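Local coordinates for protein serine protease MT3772 (Mycobacterium tuberculosis, PDB 3K6Y) that is a serine protease, probably required for resistance to acid and oxidative stress, present here as its chymotrypsin-like protease domain, at residues V24-P29 against T173-V178. Sequence-based numbering, arbitrary orientation.
Sequences VASPDP and TIRADV
Arg175, on strand 167-175, meets an extended, irregular run of backbone from Val24 to Pro27, and the closest CA atoms, those of Pro27 and Arg175, stay 6.9 Å apart, too far for the main chains to pair. The arginine side chain bridges the two segments. Its CG lies anti to the backbone N (chi1 -177°), and the chain beyond is extended, which carries the guanidinium up to the peptides of the loop. There Arg175 NH1 donates to Val24 O over 2.8 Å, with an N-H...O angle of 150° and the acceptor in the guanidinium plane. Ser26 OG, a hydroxyl small enough to lie over one face of the same group, is 3.1 Å from Arg175 NH2 but badly angled for a hydrogen bond. The aliphatic part is packed by Val24, whose CG2 lies 3.6 Å from Arg175 CB, and by Pro27, which crosses the arginine at about a right angle. Pro27 also brings CG to 3.4 Å from Arg175 O, and proline's restricted phi fits the extended backbone. Arg175 NE forms a salt bridge with Glu207, while Arg148 on the neighbouring strand 143-157 binds the carbonyls of Ala25 and Ser26. The N-terminal segment is thus fastened to the outside of the second β-barrel of this chymotrypsin-like fold, away from the predicted catalytic triad, by an arginine whose charge is probably shared between a carbonyl and Glu207 while Val24 and Pro27 pack its methylenes.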
ATOM      1  N   VAL A  24      28.251  14.179  20.531  1.00 21.78           N
ATOM      2  CA  VAL A  24      28.146  13.679  21.897  1.00 21.77           C
ATOM      3  C   VAL A  24      29.200  12.614  22.112  1.00 21.81           C
ATOM      4  O   VAL A  24      29.746  12.065  21.152  1.00 22.35           O
ATOM      5  CB  VAL A  24      26.738  13.079  22.214  1.00 21.29           C
ATOM      6  CG1 VAL A  24      25.661  14.125  22.070  1.00 21.51           C
ATOM      7  CG2 VAL A  24      26.439  11.816  21.361  1.00 21.73           C
ATOM      8  N   ALA A  25      29.468  12.304  23.378  1.00 22.02           N
ATOM      9  CA  ALA A  25      30.457  11.279  23.704  1.00 22.72           C
ATOM     10  C   ALA A  25      30.089   9.891  23.177  1.00 22.46           C
ATOM     11  O   ALA A  25      28.909   9.594  22.965  1.00 21.73           O
ATOM     12  CB  ALA A  25      30.682  11.234  25.202  1.00 22.94           C
ATOM     13  N   SER A  26      31.085   9.030  22.980  1.00 22.58           N
ATOM     14  CA  SER A  26      30.838   7.659  22.567  1.00 23.32           C
ATOM     15  C   SER A  26      29.892   6.988  23.557  1.00 22.64           C
ATOM     16  O   SER A  26      29.943   7.275  24.766  1.00 22.65           O
ATOM     17  CB  SER A  26      32.134   6.854  22.493  1.00 23.97           C
ATOM     18  OG  SER A  26      32.956   7.312  21.443  1.00 27.97           O
ATOM     19  N   PRO A  27      29.006   6.109  23.056  1.00 21.54           N
ATOM     20  CA  PRO A  27      28.107   5.390  23.955  1.00 21.57           C
ATOM     21  C   PRO A  27      28.879   4.524  24.935  1.00 21.96           C
ATOM     22  O   PRO A  27      29.960   4.016  24.614  1.00 22.10           O
ATOM     23  CB  PRO A  27      27.288   4.504  23.010  1.00 21.36           C
ATOM     24  CG  PRO A  27      27.452   5.124  21.668  1.00 21.13           C
ATOM     25  CD  PRO A  27      28.793   5.757  21.641  1.00 21.20           C
ATOM     26  N   ASP A  28      28.322   4.353  26.126  1.00 21.45           N
ATOM     27  CA  ASP A  28      28.970   3.557  27.153  1.00 21.67           C
ATOM     28  C   ASP A  28      28.872   2.066  26.777  1.00 21.32           C
ATOM     29  O   ASP A  28      27.763   1.516  26.755  1.00 19.85           O
ATOM     30  CB  ASP A  28      28.271   3.852  28.486  1.00 22.43           C
ATOM     31  CG  ASP A  28      28.845   3.062  29.650  1.00 23.55           C
ATOM     32  OD1 ASP A  28      29.736   2.226  29.431  1.00 24.03           O
ATOM     33  OD2 ASP A  28      28.367   3.274  30.782  1.00 26.91           O
ATOM     34  N   PRO A  29      30.008   1.403  26.459  1.00 20.87           N
ATOM     35  CA  PRO A  29      29.932   0.001  26.011  1.00 21.42           C
ATOM     36  C   PRO A  29      29.350  -0.948  27.060  1.00 21.50           C
ATOM     37  O   PRO A  29      28.886  -2.049  26.726  1.00 21.83           O
ATOM     38  CB  PRO A  29      31.395  -0.371  25.741  1.00 22.08           C
ATOM     39  CG  PRO A  29      32.175   0.603  26.500  1.00 22.92           C
ATOM     40  CD  PRO A  29      31.411   1.879  26.488  1.00 21.18           C
ATOM     41  N   THR A 173      17.934  11.931  16.907  1.00 16.60           N
ATOM     42  CA  THR A 173      19.200  11.428  16.411  1.00 16.74           C
ATOM     43  C   THR A 173      19.981  10.862  17.578  1.00 16.15           C
ATOM     44  O   THR A 173      19.953  11.434  18.673  1.00 16.71           O
ATOM     45  CB  THR A 173      20.007  12.514  15.707  1.00 17.86           C
ATOM     46  OG1 THR A 173      20.137  13.636  16.584  1.00 18.18           O
ATOM     47  CG2 THR A 173      19.286  12.947  14.437  1.00 18.93           C
ATOM     48  N   ILE A 174      20.659   9.741  17.356  1.00 15.37           N
ATOM     49  CA  ILE A 174      21.418   9.076  18.402  1.00 15.53           C
ATOM     50  C   ILE A 174      22.814   8.799  17.862  1.00 15.57           C
ATOM     51  O   ILE A 174      23.020   8.709  16.638  1.00 16.13           O
ATOM     52  CB  ILE A 174      20.732   7.766  18.898  1.00 15.58           C
ATOM     53  CG1 ILE A 174      20.650   6.723  17.775  1.00 15.99           C
ATOM     54  CG2 ILE A 174      19.372   8.083  19.510  1.00 17.12           C
ATOM     55  CD1 ILE A 174      20.084   5.395  18.242  1.00 14.36           C
ATOM     56  N   ARG A 175      23.769   8.703  18.783  1.00 15.90           N
ATOM     57  CA  ARG A 175      25.057   8.167  18.447  1.00 15.94           C
ATOM     58  C   ARG A 175      25.004   6.671  18.740  1.00 16.59           C
ATOM     59  O   ARG A 175      24.811   6.271  19.895  1.00 17.14           O
ATOM     60  CB  ARG A 175      26.168   8.850  19.254  1.00 16.76           C
ATOM     61  CG  ARG A 175      27.514   8.327  18.853  1.00 17.12           C
ATOM     62  CD  ARG A 175      28.658   9.112  19.426  1.00 20.09           C
ATOM     63  NE  ARG A 175      29.897   8.489  18.980  1.00 20.66           N
ATOM     64  CZ  ARG A 175      31.112   9.002  19.153  1.00 22.13           C
ATOM     65  NH1 ARG A 175      31.272  10.149  19.792  1.00 22.41           N
ATOM     66  NH2 ARG A 175      32.152   8.338  18.680  1.00 23.27           N
ATOM     67  N   ALA A 176      25.123   5.856  17.694  1.00 16.98           N
ATOM     68  CA  ALA A 176      25.056   4.397  17.804  1.00 17.69           C
ATOM     69  C   ALA A 176      25.415   3.769  16.473  1.00 18.62           C
ATOM     70  O   ALA A 176      25.335   4.422  15.439  1.00 19.86           O
ATOM     71  CB  ALA A 176      23.629   3.957  18.165  1.00 17.55           C
ATOM     72  N   ASP A 177      25.764   2.488  16.503  1.00 19.81           N
ATOM     73  CA  ASP A 177      25.934   1.703  15.290  1.00 21.18           C
ATOM     74  C   ASP A 177      24.678   0.870  15.068  1.00 20.31           C
ATOM     75  O   ASP A 177      24.612  -0.281  15.509  1.00 20.77           O
ATOM     76  CB  ASP A 177      27.161   0.793  15.402  1.00 22.16           C
ATOM     77  CG  ASP A 177      27.407  -0.020  14.135  1.00 25.29           C
ATOM     78  N   VAL A 178      23.695   1.465  14.393  1.00 19.55           N
ATOM     79  CA  VAL A 178      22.432   0.769  14.103  1.00 19.61           C
ATOM     80  C   VAL A 178      22.673  -0.186  12.936  1.00 19.55           C
ATOM     81  O   VAL A 178      23.344   0.166  11.948  1.00 21.28           O
ATOM     82  CB  VAL A 178      21.298   1.773  13.786  1.00 19.09           C
ATOM     83  CG1 VAL A 178      19.984   1.039  13.418  1.00 19.90           C
ATOM     84  CG2 VAL A 178      21.065   2.707  14.966  1.00 20.22           C
TER